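Local coordinates for gingipain R2 Pro-Domain (Porphyromonas gingivalis, PDB 4IEF), which probably inhibits the arginine-specific cysteine protease gingipain R2 as its pro-domain, and may assist its folding until it is removed, at residues F30-L35 / L163-E168; P64-L69 / V96-S101; V83-S88 / T167-A172; Q120-D125 / Y156-K161. All coordinates share one frame; numbering follows the deposited sequence.

Contact 1. Residues F30-L35 / L163-E168; sequences FRMDNL and LRIYTE
OE1 of E168 takes two bonds from the guanidinium of R31: NE reaches it at 2.9 Å and NH2 at 3.0 Å. The grip is side-on, with both nitrogens converging on one oxygen. Guanidinium and carboxylate are nearly coplanar, 11° apart, with NE on the anti lone pair of OE1 and NH2 almost on its C-O line. Both chains are extended, and they lie side by side, pointing the same way. Beneath this salt bridge R31 and E168 form a non-hydrogen-bonded antiparallel pair, which exemplifies how a cross-strand ion pair can join two strands near the point where they part. One residue further, the N-H of M32 bonds to T167 O at 2.9 Å. F30 offers the edge of its ring, through CE1, to the carbonyl oxygen of Y166. Apolar side chains meet further along. M32 crosses I165 at about a right angle, and a bend at chi3 (83°) brings its CE to 4.1 Å from I165 CG2. I165 CG2 also meets L35 CD2, at 3.7 Å. Strand 25-31 ends here, while strand 162-176 turns a corner at T167, where T167 and E168 both face K89 in a classic beta bulge. F151 and P153 of strand 144-157 pack on F30, and strand 79-93 flanks I165 through I91.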
# COMPACT_ATOMS: atom_id res chain seq x y z
N PHE A 30 -9.42 22.40 12.41
CA PHE A 30 -8.00 22.18 12.63
C PHE A 30 -7.62 22.90 13.90
O PHE A 30 -8.04 24.05 14.12
CB PHE A 30 -7.14 22.66 11.45
CG PHE A 30 -5.68 22.83 11.80
CD1 PHE A 30 -5.20 24.03 12.33
CD2 PHE A 30 -4.78 21.78 11.65
CE1 PHE A 30 -3.87 24.16 12.73
CE2 PHE A 30 -3.43 21.92 12.02
CZ PHE A 30 -2.99 23.11 12.55
N ARG A 31 -6.77 22.27 14.71
CA ARG A 31 -6.20 22.89 15.90
C ARG A 31 -4.72 22.53 15.94
O ARG A 31 -4.35 21.39 15.65
CB ARG A 31 -6.94 22.48 17.17
CG ARG A 31 -8.16 23.35 17.46
CD ARG A 31 -8.95 22.85 18.65
NE ARG A 31 -10.02 23.77 19.01
CZ ARG A 31 -10.96 23.52 19.91
NH1 ARG A 31 -10.98 22.35 20.55
NH2 ARG A 31 -11.89 24.42 20.18
N MET A 32 -3.87 23.54 16.21
CA MET A 32 -2.42 23.37 16.27
C MET A 32 -2.05 22.41 17.41
O MET A 32 -2.51 22.59 18.54
CB MET A 32 -1.70 24.72 16.43
CG MET A 32 -0.17 24.62 16.38
SD MET A 32 0.48 23.89 14.85
CE MET A 32 0.45 25.34 13.78
N ASP A 33 -1.22 21.41 17.10
CA ASP A 33 -0.82 20.42 18.08
C ASP A 33 0.69 20.19 18.01
O ASP A 33 1.23 19.95 16.92
CB ASP A 33 -1.60 19.11 17.88
CG ASP A 33 -1.38 18.10 18.99
OD1 ASP A 33 -0.57 17.17 18.79
OD2 ASP A 33 -2.01 18.24 20.05
N ASN A 34 1.35 20.26 19.18
CA ASN A 34 2.79 20.04 19.40
C ASN A 34 3.68 20.82 18.39
O ASN A 34 4.60 20.25 17.79
CB ASN A 34 3.10 18.52 19.37
CG ASN A 34 4.46 18.13 19.91
OD1 ASN A 34 5.02 18.77 20.80
ND2 ASN A 34 5.01 17.06 19.39
N LEU A 35 3.42 22.12 18.22
CA LEU A 35 4.25 22.95 17.33
C LEU A 35 5.66 23.11 17.92
O LEU A 35 5.81 23.57 19.05
CB LEU A 35 3.62 24.33 17.06
CG LEU A 35 4.49 25.32 16.25
CD1 LEU A 35 4.51 24.94 14.77
CD2 LEU A 35 4.01 26.74 16.44
N LEU A 163 6.02 35.59 11.84
CA LEU A 163 5.36 34.32 11.67
C LEU A 163 4.00 34.34 12.37
O LEU A 163 3.92 34.69 13.55
CB LEU A 163 6.22 33.16 12.20
CG LEU A 163 5.61 31.75 12.11
CD1 LEU A 163 5.75 31.16 10.70
CD2 LEU A 163 6.23 30.83 13.12
N ARG A 164 2.96 33.98 11.62
CA ARG A 164 1.59 33.87 12.12
C ARG A 164 1.29 32.39 12.37
O ARG A 164 1.40 31.58 11.45
CB ARG A 164 0.59 34.50 11.15
CG ARG A 164 0.63 36.01 11.15
CD ARG A 164 -0.31 36.61 10.13
NE ARG A 164 -0.25 38.07 10.14
CZ ARG A 164 -0.91 38.85 9.29
NH1 ARG A 164 -1.68 38.32 8.34
NH2 ARG A 164 -0.81 40.17 9.37
N ILE A 165 0.98 32.04 13.63
CA ILE A 165 0.67 30.68 14.04
C ILE A 165 -0.83 30.57 14.24
O ILE A 165 -1.36 31.11 15.21
CB ILE A 165 1.47 30.26 15.32
CG1 ILE A 165 3.00 30.34 15.08
CG2 ILE A 165 1.05 28.85 15.80
CD1 ILE A 165 3.85 30.65 16.31
N TYR A 166 -1.52 29.87 13.33
CA TYR A 166 -2.97 29.68 13.43
C TYR A 166 -3.24 28.51 14.37
O TYR A 166 -2.99 27.35 14.03
CB TYR A 166 -3.61 29.49 12.04
CG TYR A 166 -3.71 30.78 11.26
CD1 TYR A 166 -2.62 31.29 10.56
CD2 TYR A 166 -4.90 31.50 11.22
CE1 TYR A 166 -2.70 32.49 9.86
CE2 TYR A 166 -5.00 32.70 10.52
CZ TYR A 166 -3.89 33.19 9.83
OH TYR A 166 -3.98 34.38 9.14
N THR A 167 -3.70 28.83 15.58
CA THR A 167 -3.99 27.85 16.63
C THR A 167 -5.27 27.09 16.31
O THR A 167 -5.39 25.93 16.71
CB THR A 167 -4.05 28.52 18.00
OG1 THR A 167 -5.03 29.56 17.98
CG2 THR A 167 -2.69 29.07 18.44
N GLU A 168 -6.22 27.72 15.58
CA GLU A 168 -7.47 27.11 15.16
C GLU A 168 -7.92 27.63 13.79
O GLU A 168 -7.83 28.83 13.52
CB GLU A 168 -8.58 27.32 16.20
CG GLU A 168 -9.83 26.50 15.93
CD GLU A 168 -10.99 26.85 16.83
OE1 GLU A 168 -11.25 26.09 17.79
OE2 GLU A 168 -11.65 27.89 16.58

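Contact 2. Residues P64-L69 / V96-S101; sequences PILPIL and VLIAPS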
# COMPACT_ATOMS: atom_id res chain seq x y z
N PRO A 64 9.80 29.58 2.33
CA PRO A 64 9.81 29.14 3.74
C PRO A 64 9.17 27.78 3.99
O PRO A 64 8.16 27.46 3.37
CB PRO A 64 9.04 30.26 4.46
CG PRO A 64 9.17 31.45 3.58
CD PRO A 64 9.18 30.91 2.18
N ILE A 65 9.78 26.96 4.89
CA ILE A 65 9.23 25.65 5.30
C ILE A 65 8.02 25.96 6.16
O ILE A 65 8.15 26.43 7.28
CB ILE A 65 10.25 24.73 6.02
CG1 ILE A 65 11.42 24.35 5.09
CG2 ILE A 65 9.55 23.46 6.60
CD1 ILE A 65 12.64 23.75 5.77
N LEU A 66 6.84 25.79 5.58
CA LEU A 66 5.59 26.07 6.27
C LEU A 66 4.69 24.85 6.13
O LEU A 66 3.88 24.77 5.19
CB LEU A 66 4.96 27.37 5.73
CG LEU A 66 5.83 28.64 5.89
CD1 LEU A 66 5.44 29.72 4.90
CD2 LEU A 66 5.87 29.13 7.34
N PRO A 67 4.87 23.86 7.05
CA PRO A 67 4.10 22.61 6.97
C PRO A 67 2.59 22.79 6.93
O PRO A 67 2.06 23.73 7.51
CB PRO A 67 4.52 21.85 8.23
CG PRO A 67 5.85 22.37 8.55
CD PRO A 67 5.82 23.82 8.18
N ILE A 68 1.93 21.87 6.23
CA ILE A 68 0.48 21.84 6.06
C ILE A 68 -0.10 20.53 6.64
O ILE A 68 0.64 19.56 6.85
CB ILE A 68 0.08 22.01 4.56
CG1 ILE A 68 0.48 20.80 3.69
CG2 ILE A 68 0.56 23.37 3.98
CD1 ILE A 68 -0.44 20.57 2.47
N LEU A 69 -1.40 20.52 6.88
CA LEU A 69 -2.12 19.34 7.33
C LEU A 69 -3.19 19.05 6.28
O LEU A 69 -3.97 19.94 5.93
CB LEU A 69 -2.72 19.52 8.73
CG LEU A 69 -3.26 18.24 9.38
CD1 LEU A 69 -3.00 18.25 10.85
CD2 LEU A 69 -4.75 18.04 9.08
N VAL A 96 11.55 36.14 13.65
CA VAL A 96 11.75 34.72 13.46
C VAL A 96 12.35 34.50 12.08
O VAL A 96 11.88 35.09 11.10
CB VAL A 96 10.42 33.92 13.62
CG1 VAL A 96 10.64 32.42 13.46
CG2 VAL A 96 9.75 34.21 14.96
N LEU A 97 13.40 33.68 12.01
CA LEU A 97 13.99 33.32 10.73
C LEU A 97 13.56 31.88 10.43
O LEU A 97 14.00 30.96 11.12
CB LEU A 97 15.53 33.49 10.72
CG LEU A 97 16.28 33.01 9.46
CD1 LEU A 97 15.93 33.86 8.24
CD2 LEU A 97 17.77 33.02 9.69
N ILE A 98 12.63 31.71 9.47
CA ILE A 98 12.14 30.40 9.06
C ILE A 98 13.07 29.88 7.97
O ILE A 98 13.40 30.63 7.04
CB ILE A 98 10.65 30.44 8.60
CG1 ILE A 98 9.69 30.79 9.78
CG2 ILE A 98 10.20 29.14 7.87
CD1 ILE A 98 9.57 29.77 10.96
N ALA A 99 13.50 28.61 8.10
CA ALA A 99 14.40 27.94 7.17
C ALA A 99 13.77 27.78 5.78
O ALA A 99 12.57 27.52 5.68
CB ALA A 99 14.80 26.58 7.72
N PRO A 100 14.57 27.91 4.69
CA PRO A 100 14.00 27.73 3.34
C PRO A 100 13.88 26.25 2.99
O PRO A 100 14.68 25.43 3.45
CB PRO A 100 15.00 28.47 2.45
CG PRO A 100 16.29 28.34 3.16
CD PRO A 100 16.01 28.20 4.62
N SER A 101 12.88 25.91 2.18
CA SER A 101 12.67 24.52 1.79
C SER A 101 13.75 24.01 0.85
O SER A 101 14.23 24.75 -0.01
CB SER A 101 11.30 24.34 1.15
OG SER A 101 11.05 22.98 0.85
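P64 and I65 meet A99 and P100 where two irregular segments run past each other and form a single backbone bridge, an example of two loops joined without a regular sheet. The polar part of the contact is one bond, from I65 N to A99 O at 3.0 Å, nearly straight at the hydrogen (163°). Van der Waals contacts gather round it. I65 has CG1 anti to the carbonyl carbon (chi1 -63°), which lays this branch against the opposite backbone, CG1 standing 3.5 Å from S101 CA. Two methyls approach carbonyl oxygens: I65 CD1 lies 3.5 Å from P100 O, and I98 CG2 comes within 3.4 Å of I65 O. The apolar pairs are I98 CG2 with P64 CB at 3.8 Å and I65 CD1 with A99 CB at 4.1 Å, with CD2 of L66 more loosely at the margin of I98. A third kind of contact lies beyond the two segments, in hydroxyls that bond to backbone atoms: I98 O accepts from Y122 OH, while S101 OG bonds with S59 O and G103 N. I98 and A99 pack against residues of strands 36-42 and 45-51. The chemistry is thus chiefly hydrophobic, with aliphatic groups around one buried backbone hydrogen bond; that bond satisfies I65 N and A99 O while side-chain carbons of I65, I98 and P64 pack around it.

Contact 3. Residues V83-S88 / T167-A172; sequences VEVVSS and TEIVVA
E168 opens the contact, its carbonyl O 3.3 Å from S88 CA; the E168 carboxylate itself is held by R31. I169 follows, forming a non-hydrogen-bonded pair with S88 and turning its side chain to the face that also carries V85 and V171. V170 is the pivot. Its N-H gives an almost straight bond (179°) to S87 O at 2.7 Å, and its carbonyl oxygen accepts twice, from V86 N at 2.9 Å and S87 N at 3.2 Å. V86 and S87 thus both face V170, a textbook classic beta bulge that shifts the register by one. V86 CG2, placed between its backbone N and carbonyl carbon (chi1 -67° puts CG1 anti to the carbonyl carbon), meets V170 CG1 at 3.7 Å. V171 comes next: its CB touches V83 CG2, and its CG1 lies 4.0 Å from V85 CG2. A172 completes the ladder with paired bonds to E84, A172 N to E84 O being 2.8 Å long, while its CB meets V86 CG1. The chemistry implies that backbone bonds set the antiparallel register, the shared V170 oxygen absorbs the extra residue, and valine methyls pack on both faces of the sheet.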
# COMPACT_ATOMS: atom_id res chain seq x y z
N VAL A 83 -13.71 25.84 -0.73
CA VAL A 83 -13.34 25.82 0.67
C VAL A 83 -13.39 27.26 1.20
O VAL A 83 -12.85 28.18 0.58
CB VAL A 83 -11.99 25.09 0.93
CG1 VAL A 83 -10.82 25.75 0.19
CG2 VAL A 83 -11.71 24.96 2.42
N GLU A 84 -14.11 27.45 2.31
CA GLU A 84 -14.26 28.74 2.96
C GLU A 84 -13.82 28.65 4.40
O GLU A 84 -14.23 27.72 5.10
CB GLU A 84 -15.71 29.26 2.91
CG GLU A 84 -16.36 29.24 1.54
CD GLU A 84 -17.57 30.14 1.45
OE1 GLU A 84 -17.41 31.28 0.97
OE2 GLU A 84 -18.68 29.72 1.87
N VAL A 85 -13.02 29.61 4.85
CA VAL A 85 -12.58 29.69 6.24
C VAL A 85 -13.72 30.37 7.00
O VAL A 85 -13.96 31.56 6.78
CB VAL A 85 -11.22 30.41 6.39
CG1 VAL A 85 -10.87 30.68 7.86
CG2 VAL A 85 -10.11 29.61 5.71
N VAL A 86 -14.46 29.61 7.82
CA VAL A 86 -15.59 30.17 8.57
C VAL A 86 -15.14 30.68 9.95
O VAL A 86 -15.81 31.54 10.53
CB VAL A 86 -16.80 29.20 8.67
CG1 VAL A 86 -17.44 28.99 7.30
CG2 VAL A 86 -16.43 27.87 9.32
N SER A 87 -13.99 30.18 10.45
CA SER A 87 -13.43 30.55 11.74
C SER A 87 -11.91 30.36 11.72
O SER A 87 -11.42 29.37 11.18
CB SER A 87 -14.07 29.71 12.85
OG SER A 87 -13.45 29.89 14.11
N SER A 88 -11.17 31.35 12.27
CA SER A 88 -9.70 31.33 12.35
C SER A 88 -9.22 32.16 13.54
O SER A 88 -9.86 33.14 13.92
CB SER A 88 -9.06 31.82 11.06
OG SER A 88 -9.31 33.19 10.82
N THR A 167 -3.70 28.83 15.58
CA THR A 167 -3.99 27.85 16.63
C THR A 167 -5.27 27.09 16.31
O THR A 167 -5.39 25.93 16.71
CB THR A 167 -4.05 28.52 18.00
OG1 THR A 167 -5.03 29.56 17.98
CG2 THR A 167 -2.69 29.07 18.44
N GLU A 168 -6.22 27.72 15.58
CA GLU A 168 -7.47 27.11 15.16
C GLU A 168 -7.92 27.63 13.79
O GLU A 168 -7.83 28.83 13.52
CB GLU A 168 -8.58 27.32 16.20
CG GLU A 168 -9.83 26.50 15.93
CD GLU A 168 -10.99 26.85 16.83
OE1 GLU A 168 -11.25 26.09 17.79
OE2 GLU A 168 -11.65 27.89 16.58
N ILE A 169 -8.37 26.71 12.93
CA ILE A 169 -8.93 26.98 11.60
C ILE A 169 -10.14 26.07 11.41
O ILE A 169 -10.00 24.84 11.47
CB ILE A 169 -7.91 26.82 10.41
CG1 ILE A 169 -6.61 27.63 10.60
CG2 ILE A 169 -8.60 27.17 9.07
CD1 ILE A 169 -5.42 27.16 9.70
N VAL A 170 -11.31 26.66 11.14
CA VAL A 170 -12.52 25.90 10.84
C VAL A 170 -12.90 26.22 9.40
O VAL A 170 -13.08 27.40 9.06
CB VAL A 170 -13.70 26.12 11.83
CG1 VAL A 170 -14.89 25.23 11.46
CG2 VAL A 170 -13.27 25.85 13.27
N VAL A 171 -12.98 25.18 8.55
CA VAL A 171 -13.34 25.37 7.15
C VAL A 171 -14.67 24.69 6.81
O VAL A 171 -15.03 23.67 7.40
CB VAL A 171 -12.23 24.91 6.16
CG1 VAL A 171 -10.95 25.73 6.34
CG2 VAL A 171 -11.94 23.41 6.26
N ALA A 172 -15.38 25.27 5.84
CA ALA A 172 -16.60 24.72 5.28
C ALA A 172 -16.32 24.32 3.82
O ALA A 172 -15.95 25.18 3.00
CB ALA A 172 -17.73 25.74 5.36

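Contact 4. Residues Q120-D125 / Y156-K161; sequences QSYNED and YNPVTK
Y122 and Y156 cross at about a right angle, CE2 to CE2 at 3.9 Å. The Y122 atom arrives at the edge of the Y156 ring, near its plane, while one face of that ring carries the backbone N of P158, offset toward the rim. Y122 in turn receives P158 CB obliquely, 3.6 Å from its CD2. The setting is an Asx motif headed by N157, where strand 144-157 gives way to a turn, against a short 3-10 segment spanning Q120 to N123. It illustrates how one asparagine can organise a turn and join it to another loop. The carbonyl oxygen OD1 of N157 accepts from T160 N at 3.2 Å, the donor lying above the carbonyl plane, and takes a weaker bond from V159 N. Meanwhile the amide end serves the other segment. In D125, CG is anti to the backbone N (chi1 -171°), on the side where N157 lies. The carboxylate and amide planes are 63° apart. V159 packs against D125 and the N123 carbonyl, its CG2 3.5 Å from N123 O and its CB 4.0 Å from D125 CB. P158 also sets CG near S121 O and CD near E124 O. Y122 OH bonds to I98 O and Y156 OH to V96 O, which ties this corner to residues earlier in the same connection between strands 79-93 and 133-141 that carries Y122. Across the segments the sole hydrogen bond runs from N157 ND2 to D125 OD1, 3.2 Å long and nearly in line with the C-O bond of the carboxylate.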
# COMPACT_ATOMS: atom_id res chain seq x y z
N GLN A 120 14.39 33.82 -4.13
CA GLN A 120 14.00 35.21 -4.34
C GLN A 120 12.76 35.60 -3.52
O GLN A 120 12.58 36.78 -3.21
CB GLN A 120 13.75 35.48 -5.84
CG GLN A 120 14.59 36.63 -6.42
CD GLN A 120 14.17 38.00 -5.91
OE1 GLN A 120 14.93 38.70 -5.24
NE2 GLN A 120 12.96 38.43 -6.26
N SER A 121 11.92 34.60 -3.15
CA SER A 121 10.71 34.77 -2.34
C SER A 121 11.01 35.43 -0.98
O SER A 121 10.11 36.05 -0.39
CB SER A 121 10.04 33.42 -2.14
OG SER A 121 10.86 32.49 -1.45
N TYR A 122 12.28 35.33 -0.49
CA TYR A 122 12.75 35.91 0.79
C TYR A 122 12.98 37.44 0.71
O TYR A 122 13.29 38.07 1.73
CB TYR A 122 14.00 35.18 1.31
CG TYR A 122 13.65 33.99 2.17
CD1 TYR A 122 13.32 32.77 1.60
CD2 TYR A 122 13.56 34.11 3.56
CE1 TYR A 122 12.92 31.69 2.38
CE2 TYR A 122 13.16 33.04 4.35
CZ TYR A 122 12.86 31.82 3.76
OH TYR A 122 12.50 30.75 4.53
N ASN A 123 12.78 38.04 -0.47
CA ASN A 123 12.90 39.49 -0.66
C ASN A 123 11.50 40.11 -0.89
O ASN A 123 11.40 41.33 -1.03
CB ASN A 123 13.84 39.82 -1.83
CG ASN A 123 15.25 39.29 -1.68
OD1 ASN A 123 16.09 39.82 -0.94
ND2 ASN A 123 15.58 38.26 -2.45
N GLU A 124 10.44 39.28 -0.89
CA GLU A 124 9.05 39.70 -1.13
C GLU A 124 8.32 40.00 0.18
O GLU A 124 8.23 39.13 1.06
CB GLU A 124 8.30 38.62 -1.94
CG GLU A 124 8.74 38.54 -3.40
CD GLU A 124 8.49 37.22 -4.10
OE1 GLU A 124 9.40 36.76 -4.83
OE2 GLU A 124 7.39 36.65 -3.94
N ASP A 125 7.83 41.24 0.32
CA ASP A 125 7.12 41.72 1.51
C ASP A 125 5.63 41.32 1.45
O ASP A 125 4.77 42.15 1.12
CB ASP A 125 7.31 43.24 1.68
CG ASP A 125 6.80 43.83 2.99
OD1 ASP A 125 6.49 43.05 3.93
OD2 ASP A 125 6.74 45.08 3.09
N TYR A 156 4.21 33.09 6.91
CA TYR A 156 5.45 33.79 7.22
C TYR A 156 5.80 34.83 6.18
O TYR A 156 5.86 34.54 4.98
CB TYR A 156 6.60 32.77 7.37
CG TYR A 156 7.98 33.35 7.63
CD1 TYR A 156 8.29 33.93 8.86
CD2 TYR A 156 8.99 33.25 6.68
CE1 TYR A 156 9.56 34.43 9.12
CE2 TYR A 156 10.27 33.74 6.93
CZ TYR A 156 10.55 34.33 8.15
OH TYR A 156 11.82 34.82 8.39
N ASN A 157 6.04 36.05 6.67
CA ASN A 157 6.50 37.19 5.88
C ASN A 157 8.03 37.23 6.03
O ASN A 157 8.51 37.46 7.13
CB ASN A 157 5.83 38.49 6.32
CG ASN A 157 6.08 39.68 5.41
OD1 ASN A 157 7.21 39.95 4.97
ND2 ASN A 157 5.03 40.43 5.12
N PRO A 158 8.80 36.93 4.95
CA PRO A 158 10.27 36.88 5.09
C PRO A 158 10.96 38.24 5.29
O PRO A 158 12.00 38.29 5.94
CB PRO A 158 10.73 36.26 3.76
CG PRO A 158 9.51 35.70 3.12
CD PRO A 158 8.39 36.56 3.59
N VAL A 159 10.38 39.32 4.76
CA VAL A 159 10.93 40.68 4.87
C VAL A 159 10.74 41.23 6.30
O VAL A 159 11.69 41.80 6.85
CB VAL A 159 10.32 41.61 3.78
CG1 VAL A 159 10.60 43.09 4.07
CG2 VAL A 159 10.82 41.23 2.39
N THR A 160 9.55 41.06 6.90
CA THR A 160 9.27 41.57 8.25
C THR A 160 9.71 40.58 9.35
O THR A 160 9.75 40.96 10.52
CB THR A 160 7.78 41.93 8.41
OG1 THR A 160 6.99 40.75 8.31
CG2 THR A 160 7.30 42.97 7.40
N LYS A 161 10.02 39.31 8.96
CA LYS A 161 10.43 38.21 9.86
C LYS A 161 9.30 37.88 10.87
O LYS A 161 9.57 37.51 12.01
CB LYS A 161 11.77 38.53 10.59
CG LYS A 161 12.99 38.52 9.66
CD LYS A 161 14.30 38.78 10.39
CE LYS A 161 14.89 37.55 11.03
NZ LYS A 161 16.32 37.74 11.39

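How the contacts relate
Contacts 1 and 3 share T167 and E168 on strand 162-176, with centres about 12 Å apart; strands 25-31 and 79-93 are both its neighbours in the large antiparallel sheet. Contacts 2 and 4, also about 12 Å apart between centres, are joined by tyrosine hydroxyls of contact 4 on backbone oxygens of contact 2. L163 bridges the two groups, touching L66, I98 and Y156. Contacts 3 and 4 are furthest apart, about 25 Å between centres. Along the chain, contact 1 encloses contacts 2 and 4, which follow in series; contact 3 ends on the same stretch as contact 1, alternates with contact 2 and encloses contact 4. Distant parts of the pro-domain thus meet around the sheet and its adjoining loops.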